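Abbfa_003403 (Acinetobacter baumannii, PDB 4ZXH) is a four-domain nonribosomal peptide synthetase that probably activates an amino acid, carries it on a phosphopantetheine arm, condenses it with a partner and releases the product. Local coordinates at residues 978-983 / 1076-1081; 1056-1061 / 1093-1098. All coordinates share one frame; numbering follows the deposited sequence.

Contact 1: 978-983 / 1076-1081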
loop_
_atom_site.group_PDB
_atom_site.type_symbol
_atom_site.label_atom_id
_atom_site.label_comp_id
_atom_site.label_asym_id
_atom_site.label_seq_id
_atom_site.Cartn_x
_atom_site.Cartn_y
_atom_site.Cartn_z
ATOM N N ILE A 978 8.081 22.795 -17.566
ATOM C CA ILE A 978 7.801 22.344 -16.213
ATOM C C ILE A 978 8.804 21.276 -15.779
ATOM O O ILE A 978 9.349 21.322 -14.678
ATOM C CB ILE A 978 6.374 21.784 -16.094
ATOM C CG1 ILE A 978 5.340 22.921 -16.018
ATOM C CG2 ILE A 978 6.263 20.854 -14.903
ATOM C CD1 ILE A 978 3.908 22.431 -15.975
ATOM N N GLU A 979 9.080 20.317 -16.645
ATOM C CA GLU A 979 10.018 19.284 -16.245
ATOM C C GLU A 979 11.452 19.849 -16.180
ATOM O O GLU A 979 12.245 19.404 -15.350
ATOM C CB GLU A 979 9.926 18.080 -17.186
ATOM C CG GLU A 979 8.546 17.424 -17.187
ATOM C CD GLU A 979 8.440 16.270 -18.157
ATOM O OE1 GLU A 979 9.363 16.081 -18.982
ATOM O OE2 GLU A 979 7.424 15.549 -18.098
ATOM N N ILE A 980 11.779 20.841 -17.013
ATOM C CA ILE A 980 13.089 21.494 -16.912
ATOM C C ILE A 980 13.283 22.162 -15.542
ATOM O O ILE A 980 14.319 21.974 -14.902
ATOM C CB ILE A 980 13.300 22.528 -18.038
ATOM C CG1 ILE A 980 13.425 21.789 -19.373
ATOM C CG2 ILE A 980 14.544 23.346 -17.785
ATOM C CD1 ILE A 980 13.576 22.698 -20.586
ATOM N N GLU A 981 12.272 22.891 -15.068
ATOM C CA GLU A 981 12.351 23.549 -13.767
ATOM C C GLU A 981 12.427 22.553 -12.593
ATOM O O GLU A 981 13.152 22.780 -11.627
ATOM C CB GLU A 981 11.161 24.484 -13.569
ATOM C CG GLU A 981 11.162 25.186 -12.222
ATOM C CD GLU A 981 11.648 26.630 -12.280
ATOM O OE1 GLU A 981 11.319 27.337 -13.263
ATOM O OE2 GLU A 981 12.366 27.050 -11.338
ATOM N N LEU A 982 11.688 21.454 -12.664
ATOM C CA LEU A 982 11.753 20.461 -11.593
ATOM C C LEU A 982 13.095 19.725 -11.593
ATOM O O LEU A 982 13.646 19.450 -10.533
ATOM C CB LEU A 982 10.607 19.455 -11.707
ATOM C CG LEU A 982 9.207 20.055 -11.539
ATOM C CD1 LEU A 982 8.101 19.038 -11.904
ATOM C CD2 LEU A 982 9.041 20.596 -10.115
ATOM N N CYS A 983 13.629 19.412 -12.769
ATOM C CA CYS A 983 14.903 18.708 -12.818
ATOM C C CYS A 983 15.994 19.562 -12.223
ATOM O O CYS A 983 16.698 19.121 -11.318
ATOM C CB CYS A 983 15.283 18.310 -14.242
ATOM S SG CYS A 983 14.485 16.822 -14.806
ATOM N N SER A 1076 13.353 27.705 -25.515
ATOM C CA SER A 1076 13.529 26.961 -24.279
ATOM C C SER A 1076 14.971 26.974 -23.757
ATOM O O SER A 1076 15.894 27.331 -24.478
ATOM C CB SER A 1076 13.062 25.534 -24.505
ATOM O OG SER A 1076 13.617 24.673 -23.566
ATOM N N THR A 1077 15.157 26.575 -22.501
ATOM C CA THR A 1077 16.470 26.605 -21.881
ATOM C C THR A 1077 17.118 25.233 -21.794
ATOM O O THR A 1077 18.220 25.110 -21.255
ATOM C CB THR A 1077 16.396 27.180 -20.470
ATOM O OG1 THR A 1077 15.488 26.396 -19.695
ATOM C CG2 THR A 1077 15.899 28.636 -20.502
ATOM N N PHE A 1078 16.441 24.208 -22.319
ATOM C CA PHE A 1078 16.882 22.823 -22.170
ATOM C C PHE A 1078 18.351 22.569 -22.551
ATOM O O PHE A 1078 19.047 21.774 -21.909
ATOM C CB PHE A 1078 16.007 21.887 -23.005
ATOM C CG PHE A 1078 16.552 20.485 -23.085
ATOM C CD1 PHE A 1078 16.208 19.539 -22.126
ATOM C CD2 PHE A 1078 17.444 20.128 -24.082
ATOM C CE1 PHE A 1078 16.733 18.248 -22.154
ATOM C CE2 PHE A 1078 17.988 18.820 -24.123
ATOM C CZ PHE A 1078 17.627 17.886 -23.159
ATOM N N CYS A 1079 18.796 23.208 -23.626
ATOM C CA CYS A 1079 20.153 23.029 -24.153
ATOM C C CYS A 1079 21.279 23.522 -23.234
ATOM O O CYS A 1079 22.445 23.273 -23.549
ATOM C CB CYS A 1079 20.276 23.763 -25.493
ATOM S SG CYS A 1079 19.949 25.607 -25.304
ATOM N N TYR A 1080 20.949 24.252 -22.150
ATOM C CA TYR A 1080 21.959 24.778 -21.205
ATOM C C TYR A 1080 22.106 23.897 -19.971
ATOM O O TYR A 1080 23.046 24.077 -19.206
ATOM C CB TYR A 1080 21.625 26.221 -20.761
ATOM C CG TYR A 1080 21.529 27.151 -21.928
ATOM C CD1 TYR A 1080 22.622 27.341 -22.766
ATOM C CD2 TYR A 1080 20.339 27.799 -22.243
ATOM C CE1 TYR A 1080 22.550 28.148 -23.868
ATOM C CE2 TYR A 1080 20.261 28.628 -23.354
ATOM C CZ TYR A 1080 21.373 28.787 -24.164
ATOM O OH TYR A 1080 21.325 29.586 -25.279
ATOM N N MET A 1081 21.182 22.958 -19.753
ATOM C CA MET A 1081 21.293 22.093 -18.585
ATOM C C MET A 1081 22.609 21.317 -18.591
ATOM O O MET A 1081 23.382 21.410 -17.648
ATOM C CB MET A 1081 20.127 21.125 -18.488
ATOM C CG MET A 1081 18.783 21.796 -18.482
ATOM S SD MET A 1081 17.425 20.606 -18.248
ATOM C CE MET A 1081 17.482 20.526 -16.451
#
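The first helix of the carrier domain, 977-990, packs on the loop that follows strand 1067-1070 of the α/β-hydrolase thioesterase, an interface between two domains of one chain. I980 is the centre of the contact. Its bond from CA to CB is directed at the loop, and the side chain forks at CB. CG2, anti to the backbone N, reaches T1077 OG1 at 3.7 Å and M1081 SD at 4.0 Å. CG1, anti to the carbonyl carbon, carries the other branch outward with chi2 extended at 177°, so that CD1 lies 3.5 Å from F1078 CB, close to the plane of that ring and at its edge. The same methyl touches the S1076 hydroxyl. A branched, wholly apolar side chain suits this place because it meets several loop residues at once, and no hydrogen bond crosses the contact. M1081, at the start of helix 1081-1086, answers with a flexible thioether: bent at chi3, it brings CE to C983 CB at 3.8 Å, one helical turn along from I980, and equally close to I980 O. P974 also touches C983 and M1081. An ST turn helps shape the loop's start: S1076 OG accepts from F1078 N at 3.1 Å (N-H...O angle 168°).

Contact 2: 1056-1061 / 1093-1098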
loop_
_atom_site.group_PDB
_atom_site.type_symbol
_atom_site.label_atom_id
_atom_site.label_comp_id
_atom_site.label_asym_id
_atom_site.label_seq_id
_atom_site.Cartn_x
_atom_site.Cartn_y
_atom_site.Cartn_z
ATOM N N ILE A 1056 15.124 31.012 -15.195
ATOM C CA ILE A 1056 15.405 29.775 -14.467
ATOM C C ILE A 1056 16.831 29.872 -13.944
ATOM O O ILE A 1056 17.758 30.159 -14.708
ATOM C CB ILE A 1056 15.198 28.514 -15.379
ATOM C CG1 ILE A 1056 15.588 27.223 -14.676
ATOM C CG2 ILE A 1056 15.981 28.631 -16.633
ATOM C CD1 ILE A 1056 14.987 27.088 -13.311
ATOM N N GLU A 1057 17.021 29.695 -12.640
ATOM C CA GLU A 1057 18.383 29.748 -12.115
ATOM C C GLU A 1057 18.985 28.343 -12.095
ATOM O O GLU A 1057 18.609 27.525 -11.266
ATOM C CB GLU A 1057 18.418 30.385 -10.725
ATOM C CG GLU A 1057 19.835 30.593 -10.165
ATOM C CD GLU A 1057 19.911 31.651 -9.051
ATOM O OE1 GLU A 1057 19.391 32.778 -9.226
ATOM O OE2 GLU A 1057 20.461 31.335 -7.974
ATOM N N LEU A 1058 19.901 28.072 -13.030
ATOM C CA LEU A 1058 20.534 26.757 -13.162
ATOM C C LEU A 1058 21.596 26.511 -12.086
ATOM O O LEU A 1058 21.892 25.379 -11.748
ATOM C CB LEU A 1058 21.164 26.613 -14.543
ATOM C CG LEU A 1058 20.136 26.618 -15.675
ATOM C CD1 LEU A 1058 20.780 26.595 -17.049
ATOM C CD2 LEU A 1058 19.234 25.438 -15.521
ATOM N N ARG A 1059 22.188 27.577 -11.563
ATOM C CA ARG A 1059 23.193 27.431 -10.520
ATOM C C ARG A 1059 23.310 28.706 -9.683
ATOM O O ARG A 1059 23.478 29.777 -10.233
ATOM C CB ARG A 1059 24.541 27.038 -11.125
ATOM C CG ARG A 1059 25.670 26.921 -10.120
ATOM C CD ARG A 1059 25.358 25.901 -9.041
ATOM N NE ARG A 1059 26.386 25.889 -7.997
ATOM C CZ ARG A 1059 26.311 25.189 -6.867
ATOM N NH1 ARG A 1059 25.256 24.420 -6.620
ATOM N NH2 ARG A 1059 27.299 25.255 -5.987
ATOM N N ARG A 1060 23.192 28.586 -8.358
ATOM C CA ARG A 1060 23.549 29.686 -7.459
ATOM C C ARG A 1060 24.999 29.516 -7.044
ATOM O O ARG A 1060 25.357 28.554 -6.356
ATOM C CB ARG A 1060 22.649 29.730 -6.220
ATOM C CG ARG A 1060 23.001 30.832 -5.210
ATOM C CD ARG A 1060 21.909 30.961 -4.138
ATOM N NE ARG A 1060 20.584 31.182 -4.731
ATOM C CZ ARG A 1060 20.023 32.377 -4.934
ATOM N NH1 ARG A 1060 20.651 33.493 -4.575
ATOM N NH2 ARG A 1060 18.816 32.457 -5.489
ATOM N N GLY A 1061 25.842 30.445 -7.484
ATOM C CA GLY A 1061 27.257 30.402 -7.164
ATOM C C GLY A 1061 27.594 31.405 -6.087
ATOM O O GLY A 1061 26.699 31.958 -5.446
ATOM N N LEU A 1093 24.527 30.834 -12.786
ATOM C CA LEU A 1093 24.045 30.756 -14.167
ATOM C C LEU A 1093 22.534 30.942 -14.194
ATOM O O LEU A 1093 21.796 30.271 -13.449
ATOM C CB LEU A 1093 24.365 29.417 -14.806
ATOM C CG LEU A 1093 25.776 28.915 -14.683
ATOM C CD1 LEU A 1093 25.812 27.501 -15.256
ATOM C CD2 LEU A 1093 26.678 29.875 -15.434
ATOM N N ARG A 1094 22.081 31.832 -15.070
ATOM C CA ARG A 1094 20.662 32.076 -15.252
ATOM C C ARG A 1094 20.361 32.037 -16.728
ATOM O O ARG A 1094 21.160 32.486 -17.543
ATOM C CB ARG A 1094 20.263 33.417 -14.652
ATOM C CG ARG A 1094 20.713 33.571 -13.223
ATOM C CD ARG A 1094 19.947 34.664 -12.513
ATOM N NE ARG A 1094 20.162 34.614 -11.075
ATOM C CZ ARG A 1094 20.793 35.557 -10.400
ATOM N NH1 ARG A 1094 21.252 36.622 -11.043
ATOM N NH2 ARG A 1094 20.949 35.443 -9.086
ATOM N N ALA A 1095 19.218 31.471 -17.074
ATOM C CA ALA A 1095 18.843 31.291 -18.466
ATOM C C ALA A 1095 17.439 31.817 -18.624
ATOM O O ALA A 1095 16.657 31.792 -17.668
ATOM C CB ALA A 1095 18.924 29.813 -18.889
ATOM N N ILE A 1096 17.116 32.294 -19.820
ATOM C CA ILE A 1096 15.816 32.896 -20.035
ATOM C C ILE A 1096 15.046 32.216 -21.154
ATOM O O ILE A 1096 15.486 32.189 -22.303
ATOM C CB ILE A 1096 15.962 34.378 -20.333
ATOM C CG1 ILE A 1096 16.567 35.077 -19.112
ATOM C CG2 ILE A 1096 14.620 34.971 -20.723
ATOM C CD1 ILE A 1096 16.540 36.585 -19.170
ATOM N N GLN A 1097 13.895 31.649 -20.809
ATOM C CA GLN A 1097 13.001 31.094 -21.820
ATOM C C GLN A 1097 12.039 32.183 -22.343
ATOM O O GLN A 1097 11.820 33.197 -21.691
ATOM C CB GLN A 1097 12.212 29.922 -21.238
ATOM C CG GLN A 1097 11.204 30.354 -20.213
ATOM C CD GLN A 1097 10.543 29.187 -19.548
ATOM O OE1 GLN A 1097 10.664 28.044 -19.999
ATOM N NE2 GLN A 1097 9.864 29.456 -18.441
ATOM N N SER A 1098 11.455 31.971 -23.510
ATOM C CA SER A 1098 10.487 32.934 -24.031
ATOM C C SER A 1098 9.137 32.882 -23.302
ATOM O O SER A 1098 8.624 31.801 -22.988
ATOM C CB SER A 1098 10.284 32.695 -25.529
ATOM O OG SER A 1098 9.200 33.448 -26.023
#
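Strand 1055-1057 runs antiparallel to 1093-1096 and forms an edge of the thioesterase's mixed α/β-hydrolase sheet. The tight part is the ladder and its apolar face. I1056 and A1095 are a hydrogen-bonded pair, I1056 N giving a nearly straight bond to A1095 O (3.0 Å, 174°). I1056 CG2 sits 3.9 Å from A1095 CB, and L1058 CD1 comes to the same methyl at 4.1 Å; alanine is small enough to accept both. At L1058 and R1059 a classic beta bulge faces L1093, whose O takes weak bonds from both amides while its N donates to R1059 O at 3.0 Å. R1059 starts on the L1093 face, then bends off so that NE bonds P1089 O. The other face is polar and more exposed. E1057 and R1094 lie side by side in a salt bridge: R1094 NE donates to E1057 OE1 at 2.7 Å, within the guanidinium plane but from above the carboxylate, and NH2 adds a weak bond to the same oxygen. Poorly ordered R1060 adds only charge, NH2 to E1057 OE2 at 3.2 Å. Helix 977-990 packs on I1056 and L1058, M1125 of helix 1111-1125 touches E1057 and R1094, and strand 1067-1070 flanks 1093-1096 on its other edge.

Contacts 1 and 2 lie about 9 Å apart, centre to centre, and share helix 977-990: it is one partner in contact 1 and packs on the apolar face of contact 2. Contact 1 is mostly buried and joins two domains mainly through apolar side chains, with no hydrogen bond across, whereas contact 2 combines backbone pairing with apolar packing on one buried face and a salt bridge on the other, partly exposed one. T1077 ties them together: its CG2 lies 3.6 Å from A1095 CB while its OG1 packs on the I980 CG2 methyl. E981 reaches I1056 from the helix side. The segments alternate along the chain (978-983, 1056-1061, 1076-1081, 1093-1098), so the contacts interlock in sequence.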